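Local coordinates for putative O-acetylhomoserine (Thiol)-lyase (Campylobacter jejuni, PDB 4OC9), which probably uses pyridoxal 5'-phosphate to join O-acetylhomoserine with a sulfur donor, as O-acetylhomoserine aminocarboxypropyltransferases of the trans-sulfuration family do, at residues Ala103-Asn106 with Lys107-Gly110; Gln113-Ile116 with Ser117-Lys121; Leu375-Pro379 with Ala380-His384. One frame throughout, in Å; residues are numbered along the deposited sequence.

Interaction 1: residues Ala103-Asn106 with Lys107-Gly110; sequences AYSN and KIYG
Ile108 folds back over the end of the strand and sets its CD1 methyl against the Tyr104 ring, 4.1 Å from CD2, the two side chains crossing at about a right angle. Its other branch, CG2, approaches the CB of Ser105 at 3.9 Å. CG1 of Ile108 lies between the backbone N and the carbonyl carbon (chi1 62°), which turns the longer branch back to the tyrosine and leaves CG2 for the serine. The Ser105 hydroxyl, by contrast, ties down the backbone. Its OG stands anti to its own N (chi1 173°) and thereby reaches forward along the chain, where it accepts a nearly straight hydrogen bond from Lys107 N, 3.1 Å long with an angle of 162° at the hydrogen. A water 2.7 Å from Ser105 OG is bonded to it as well, and donates to Lys107 O at 2.6 Å, so that one hydroxyl holds both the N-H and, through the water, the carbonyl of the same residue. This clasp lies where strand 101-105, an inner strand of the seven-stranded mixed sheet, gives way to the loop that leads into helix 110-119, the beta-to-alpha connection of a beta-alpha-beta unit. Asn106 and Lys107 run side by side in the same direction, with Asn106 OD1 3.4 Å from Lys107 CG. Beyond CG the lysine is fully extended and carries NZ to Gln158 and Tyr326 and to a salt bridge with Asp133. Tyr109 occupies the N-cap position of the helix, and its OH is hydrogen-bonded to Arg56 of the second subunit.

Interaction 2: residues Gln113-Ile116 with Ser117-Lys121; sequences QTLI and SHTLK
Ser117 grips Gln113 O twice within helix 110-119, the helix of the beta-alpha-beta unit that links strands 101-105 and 126-130. Its N-H makes the regular i-to-i+4 bond of 2.8 Å, and its hydroxyl donates to the same oxygen at 2.9 Å. The torsion that places OG between the backbone N and the carbonyl carbon (chi1 71°) folds the hydroxyl back along the helix, and it arrives above the carbonyl plane, on the face opposite to the N-H. From the next carbonyl on, the helix widens. Thr114 O accepts from both His118 N, at 2.9 Å, and Thr119 N, at 3.1 Å, again from opposite faces, and Leu115 O passes over the i+4 position to take Leu120 N instead. The bonds from Thr119 N to Thr114 O and from Leu120 N to Leu115 O span five residues, the spacing of a pi-type turn, while His118 N keeps the i-to-i+4 bond. Ile116 and Leu120 both pack on Leu92 of helix 84-93. The polar ends of the threonines look elsewhere: Thr114 OG1 bonds to Gln386 and Gly110 O, and Thr119 OG1 to Asp269 of the second subunit. Five residues apart, Leu115 and Leu120 meet with their side chains slanted across each other, the CD1 methyl of Leu115 4.1 Å from both CG and CD2 of Leu120.

Interaction 3: residues Leu375-Pro379 with Ala380-His384; sequences LIIHP and ASTTH
Thr383 runs alongside the Pro379 ring, its OG1 3.6 Å from the proline CB. Pro379 O, the main acceptor of the turn, takes two N-H groups, from Thr382 and from His384, each at 3.0 Å and from opposite faces of its plane; Thr382 N stands well above that plane, whereas His384 N is tilted from it by 26°. The preceding carbonyl, His378 O, is held more loosely, by a weak bond of 3.5 Å from Ser381 N, and Thr382 OG1 is a weak, unsettled partner at 3.3 Å. The His378 side chain runs anti to its backbone N (chi1 -180°), which carries the ring forward along the chain, alongside Ala380 and Ser381. There CE1 meets the Ala380 methyl at 3.6 Å, and ND1 forms a weak bond of 3.3 Å with Ser381 OG. The stronger partner of this ring is on its far side, where NE2 donates to Lys399 O, and Tyr350 meets it with the ring planes about perpendicular. Thr383 OG1 and His384 ND1 share a 2.8 Å hydrogen bond, the hydroxyl lying in the imidazole plane at its edge, which fixes the rotation of that histidine. Ser381 and Thr382 also pack on Ala42 and Phe45 of the second subunit. A type I beta turn over Pro379-Thr382, extended by a second, i-to-i+5 bond to the same carbonyl, follows strand 375-377 of the five-stranded C-terminal sheet in this PLP-dependent enzyme.

In the fold
Along the chain the three contacts follow in series, and none nests in or crosses another. Interaction 1 closes the turn out of strand 101-105, and interaction 2 lies within the helix that begins at its last residue, Gly110. The two touch, since Tyr104 packs on Ile116 and Ser117, and Ile108 on Gln113, seating the helix against the preceding strand and loop. Interaction 3 comes much later, at the end of strand 375-377 in the smaller sheet. Its His384 nevertheless reaches Gly110, with NE2 3.2 Å from Gly110 N, and so brings the loop after strand 375-377 against the start of helix 110-119. Interactions 2 and 3 do not touch, but both meet the second subunit.

Interaction 1: residues Ala103-Asn106 with Lys107-Gly110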
loop_
_atom_site.group_PDB
_atom_site.type_symbol
_atom_site.label_atom_id
_atom_site.label_comp_id
_atom_site.label_asym_id
_atom_site.label_seq_id
_atom_site.Cartn_x
_atom_site.Cartn_y
_atom_site.Cartn_z
ATOM N N ALA D 103 4.911 36.720 -12.964
ATOM C CA ALA D 103 6.133 37.234 -12.356
ATOM C C ALA D 103 6.662 36.176 -11.383
ATOM O O ALA D 103 5.902 35.664 -10.543
ATOM C CB ALA D 103 5.858 38.523 -11.611
ATOM N N TYR D 104 7.959 35.886 -11.465
ATOM C CA TYR D 104 8.528 34.887 -10.592
ATOM C C TYR D 104 9.888 35.271 -10.003
ATOM O O TYR D 104 10.703 35.918 -10.633
ATOM C CB TYR D 104 8.675 33.568 -11.364
ATOM C CG TYR D 104 9.770 33.565 -12.426
ATOM C CD1 TYR D 104 9.592 34.179 -13.663
ATOM C CD2 TYR D 104 10.958 32.887 -12.210
ATOM C CE1 TYR D 104 10.594 34.160 -14.627
ATOM C CE2 TYR D 104 11.945 32.840 -13.174
ATOM C CZ TYR D 104 11.760 33.488 -14.374
ATOM O OH TYR D 104 12.749 33.440 -15.310
ATOM N N SER D 105 10.109 34.840 -8.785
ATOM C CA SER D 105 11.347 35.091 -8.074
ATOM C C SER D 105 12.550 34.423 -8.743
ATOM O O SER D 105 12.468 33.300 -9.263
ATOM C CB SER D 105 11.221 34.598 -6.606
ATOM O OG SER D 105 12.449 34.688 -5.925
ATOM N N ASN D 106 13.667 35.127 -8.714
ATOM C CA ASN D 106 14.907 34.655 -9.305
ATOM C C ASN D 106 15.590 33.656 -8.376
ATOM O O ASN D 106 16.632 33.094 -8.699
ATOM C CB ASN D 106 15.853 35.819 -9.602
ATOM C CG ASN D 106 16.330 36.548 -8.341
ATOM O OD1 ASN D 106 15.712 36.508 -7.270
ATOM N ND2 ASN D 106 17.419 37.261 -8.486
ATOM N N LYS D 107 15.026 33.478 -7.185
ATOM C CA LYS D 107 15.585 32.526 -6.217
ATOM C C LYS D 107 14.542 31.450 -5.818
ATOM O O LYS D 107 13.846 31.587 -4.811
ATOM C CB LYS D 107 16.155 33.231 -4.987
ATOM C CG LYS D 107 17.278 34.187 -5.328
ATOM C CD LYS D 107 17.957 34.766 -4.109
ATOM C CE LYS D 107 18.981 35.767 -4.555
ATOM N NZ LYS D 107 19.792 36.255 -3.420
ATOM N N ILE D 108 14.445 30.426 -6.669
ATOM C CA ILE D 108 13.528 29.320 -6.466
ATOM C C ILE D 108 14.101 27.976 -6.898
ATOM O O ILE D 108 15.214 27.896 -7.430
ATOM C CB ILE D 108 12.215 29.503 -7.222
ATOM C CG1 ILE D 108 12.478 29.566 -8.735
ATOM C CG2 ILE D 108 11.500 30.732 -6.702
ATOM C CD1 ILE D 108 11.231 29.747 -9.583
ATOM N N TYR D 109 13.305 26.936 -6.643
ATOM C CA TYR D 109 13.647 25.588 -6.990
ATOM C C TYR D 109 13.880 25.510 -8.482
ATOM O O TYR D 109 13.083 26.000 -9.269
ATOM C CB TYR D 109 12.556 24.607 -6.482
ATOM C CG TYR D 109 12.744 23.190 -6.950
ATOM C CD1 TYR D 109 13.796 22.417 -6.492
ATOM C CD2 TYR D 109 11.807 22.595 -7.793
ATOM C CE1 TYR D 109 13.958 21.106 -6.916
ATOM C CE2 TYR D 109 11.948 21.284 -8.217
ATOM C CZ TYR D 109 13.022 20.534 -7.783
ATOM O OH TYR D 109 13.150 19.230 -8.216
ATOM N N GLY D 110 15.002 24.894 -8.842
ATOM C CA GLY D 110 15.421 24.726 -10.231
ATOM C C GLY D 110 14.352 24.195 -11.151
ATOM O O GLY D 110 14.164 24.694 -12.275
HETATM O O HOH W 1 11.985 33.029 -3.782
#

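Interaction 2: residues Gln113-Ile116 with Ser117-Lys121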
loop_
_atom_site.group_PDB
_atom_site.type_symbol
_atom_site.label_atom_id
_atom_site.label_comp_id
_atom_site.label_asym_id
_atom_site.label_seq_id
_atom_site.Cartn_x
_atom_site.Cartn_y
_atom_site.Cartn_z
ATOM N N GLN D 113 11.824 26.719 -11.784
ATOM C CA GLN D 113 12.387 27.765 -12.631
ATOM C C GLN D 113 12.283 27.363 -14.087
ATOM O O GLN D 113 11.911 28.177 -14.932
ATOM C CB GLN D 113 13.823 28.075 -12.179
ATOM C CG GLN D 113 14.512 29.199 -12.909
ATOM C CD GLN D 113 15.777 29.608 -12.189
ATOM O OE1 GLN D 113 16.075 29.122 -11.093
ATOM N NE2 GLN D 113 16.521 30.532 -12.786
ATOM N N THR D 114 12.611 26.113 -14.366
ATOM C CA THR D 114 12.525 25.560 -15.728
ATOM C C THR D 114 11.063 25.559 -16.190
ATOM O O THR D 114 10.752 25.965 -17.303
ATOM C CB THR D 114 13.094 24.152 -15.789
ATOM O OG1 THR D 114 14.493 24.210 -15.463
ATOM C CG2 THR D 114 12.950 23.590 -17.146
ATOM N N LEU D 115 10.173 25.105 -15.323
ATOM C CA LEU D 115 8.729 25.094 -15.615
ATOM C C LEU D 115 8.220 26.440 -16.039
ATOM O O LEU D 115 7.571 26.613 -17.068
ATOM C CB LEU D 115 7.932 24.710 -14.350
ATOM C CG LEU D 115 6.427 24.979 -14.395
ATOM C CD1 LEU D 115 5.736 24.178 -15.470
ATOM C CD2 LEU D 115 5.758 24.701 -13.081
ATOM N N ILE D 116 8.522 27.421 -15.222
ATOM C CA ILE D 116 8.076 28.781 -15.483
ATOM C C ILE D 116 8.791 29.500 -16.635
ATOM O O ILE D 116 8.118 30.028 -17.514
ATOM C CB ILE D 116 8.159 29.653 -14.197
ATOM C CG1 ILE D 116 7.293 29.034 -13.082
ATOM C CG2 ILE D 116 7.694 31.073 -14.469
ATOM C CD1 ILE D 116 7.283 29.796 -11.772
ATOM N N SER D 117 10.127 29.503 -16.650
ATOM C CA SER D 117 10.869 30.225 -17.710
ATOM C C SER D 117 10.973 29.507 -19.046
ATOM O O SER D 117 11.214 30.171 -20.051
ATOM C CB SER D 117 12.290 30.626 -17.258
ATOM O OG SER D 117 13.122 29.491 -17.155
ATOM N N HIS D 118 10.804 28.189 -19.088
ATOM C CA HIS D 118 10.889 27.493 -20.378
ATOM C C HIS D 118 9.653 26.718 -20.784
ATOM O O HIS D 118 9.053 26.994 -21.817
ATOM C CB HIS D 118 12.105 26.555 -20.460
ATOM C CG HIS D 118 13.417 27.256 -20.296
ATOM N ND1 HIS D 118 13.971 28.047 -21.281
ATOM C CD2 HIS D 118 14.319 27.236 -19.283
ATOM C CE1 HIS D 118 15.135 28.521 -20.865
ATOM N NE2 HIS D 118 15.374 28.034 -19.661
ATOM N N THR D 119 9.268 25.746 -19.974
ATOM C CA THR D 119 8.110 24.908 -20.284
ATOM C C THR D 119 6.784 25.627 -20.513
ATOM O O THR D 119 6.063 25.295 -21.464
ATOM C CB THR D 119 7.945 23.840 -19.244
ATOM O OG1 THR D 119 9.173 23.129 -19.150
ATOM C CG2 THR D 119 6.820 22.895 -19.638
ATOM N N LEU D 120 6.463 26.625 -19.703
ATOM C CA LEU D 120 5.211 27.368 -19.911
ATOM C C LEU D 120 5.152 28.155 -21.257
ATOM O O LEU D 120 4.041 28.517 -21.685
ATOM C CB LEU D 120 4.840 28.271 -18.738
ATOM C CG LEU D 120 4.458 27.568 -17.431
ATOM C CD1 LEU D 120 4.212 28.598 -16.361
ATOM C CD2 LEU D 120 3.233 26.700 -17.601
ATOM N N LYS D 121 6.292 28.421 -21.908
ATOM C CA LYS D 121 6.277 29.123 -23.203
ATOM C C LYS D 121 5.455 28.320 -24.198
ATOM O O LYS D 121 4.687 28.884 -24.976
ATOM C CB LYS D 121 7.664 29.285 -23.810
ATOM C CG LYS D 121 8.583 30.261 -23.139
ATOM C CD LYS D 121 9.914 30.278 -23.868
ATOM C CE LYS D 121 10.776 31.328 -23.145
ATOM N NZ LYS D 121 12.135 31.697 -23.627
#

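Interaction 3: residues Leu375-Pro379 with Ala380-His384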
loop_
_atom_site.group_PDB
_atom_site.type_symbol
_atom_site.label_atom_id
_atom_site.label_comp_id
_atom_site.label_asym_id
_atom_site.label_seq_id
_atom_site.Cartn_x
_atom_site.Cartn_y
_atom_site.Cartn_z
ATOM N N LEU D 375 20.845 14.192 3.618
ATOM C CA LEU D 375 21.233 14.120 2.219
ATOM C C LEU D 375 22.189 15.227 1.778
ATOM O O LEU D 375 22.255 16.321 2.368
ATOM C CB LEU D 375 19.994 14.256 1.343
ATOM C CG LEU D 375 18.812 13.360 1.694
ATOM C CD1 LEU D 375 17.658 13.657 0.769
ATOM C CD2 LEU D 375 19.175 11.888 1.648
ATOM N N ILE D 376 22.928 14.937 0.714
ATOM C CA ILE D 376 23.905 15.889 0.183
ATOM C C ILE D 376 23.926 15.898 -1.318
ATOM O O ILE D 376 23.681 14.887 -1.937
ATOM C CB ILE D 376 25.314 15.575 0.739
ATOM C CG1 ILE D 376 26.345 16.586 0.215
ATOM C CG2 ILE D 376 25.751 14.166 0.389
ATOM C CD1 ILE D 376 27.712 16.527 0.885
ATOM N N ILE D 377 24.215 17.055 -1.880
ATOM C CA ILE D 377 24.306 17.247 -3.312
ATOM C C ILE D 377 25.083 18.509 -3.704
ATOM O O ILE D 377 25.242 19.412 -2.907
ATOM C CB ILE D 377 22.927 17.381 -3.926
ATOM C CG1 ILE D 377 23.082 16.940 -5.416
ATOM C CG2 ILE D 377 22.352 18.790 -3.555
ATOM C CD1 ILE D 377 21.836 16.295 -5.923
ATOM N N HIS D 378 25.591 18.520 -4.939
ATOM C CA HIS D 378 26.348 19.644 -5.540
ATOM C C HIS D 378 25.470 20.249 -6.654
ATOM O O HIS D 378 25.540 19.798 -7.797
ATOM C CB HIS D 378 27.626 19.119 -6.175
ATOM C CG HIS D 378 28.464 20.186 -6.799
ATOM N ND1 HIS D 378 28.199 20.710 -8.045
ATOM C CD2 HIS D 378 29.594 20.795 -6.360
ATOM C CE1 HIS D 378 29.118 21.612 -8.341
ATOM N NE2 HIS D 378 29.974 21.689 -7.332
ATOM N N PRO D 379 24.657 21.268 -6.335
ATOM C CA PRO D 379 23.711 21.938 -7.265
ATOM C C PRO D 379 24.124 22.362 -8.671
ATOM O O PRO D 379 23.359 22.163 -9.627
ATOM C CB PRO D 379 23.290 23.190 -6.490
ATOM C CG PRO D 379 23.420 22.788 -5.076
ATOM C CD PRO D 379 24.642 21.914 -5.016
ATOM N N ALA D 380 25.276 22.985 -8.827
ATOM C CA ALA D 380 25.674 23.413 -10.170
ATOM C C ALA D 380 25.553 22.302 -11.249
ATOM O O ALA D 380 24.912 22.509 -12.277
ATOM C CB ALA D 380 27.084 23.985 -10.137
ATOM N N SER D 381 26.125 21.122 -10.979
ATOM C CA SER D 381 26.103 19.991 -11.922
ATOM C C SER D 381 24.907 19.048 -11.734
ATOM O O SER D 381 24.858 17.924 -12.297
ATOM C CB SER D 381 27.366 19.147 -11.682
ATOM O OG SER D 381 27.366 18.530 -10.386
ATOM N N THR D 382 23.909 19.505 -10.993
ATOM C CA THR D 382 22.810 18.646 -10.708
ATOM C C THR D 382 21.421 19.324 -10.673
ATOM O O THR D 382 20.790 19.470 -11.729
ATOM C CB THR D 382 23.181 17.918 -9.366
ATOM O OG1 THR D 382 24.430 17.207 -9.490
ATOM C CG2 THR D 382 22.169 16.942 -8.982
ATOM N N THR D 383 20.945 19.736 -9.495
ATOM C CA THR D 383 19.599 20.363 -9.334
ATOM C C THR D 383 19.393 21.663 -10.101
ATOM O O THR D 383 18.279 22.007 -10.486
ATOM C CB THR D 383 19.260 20.639 -7.847
ATOM O OG1 THR D 383 20.206 21.572 -7.287
ATOM C CG2 THR D 383 19.247 19.329 -7.032
ATOM N N HIS D 384 20.475 22.399 -10.291
ATOM C CA HIS D 384 20.439 23.653 -11.018
ATOM C C HIS D 384 21.379 23.571 -12.221
ATOM O O HIS D 384 21.915 24.568 -12.715
ATOM C CB HIS D 384 20.715 24.796 -10.053
ATOM C CG HIS D 384 19.605 24.996 -9.070
ATOM N ND1 HIS D 384 19.349 24.113 -8.043
ATOM C CD2 HIS D 384 18.705 25.996 -8.941
ATOM C CE1 HIS D 384 18.318 24.543 -7.341
ATOM N NE2 HIS D 384 17.919 25.692 -7.858
#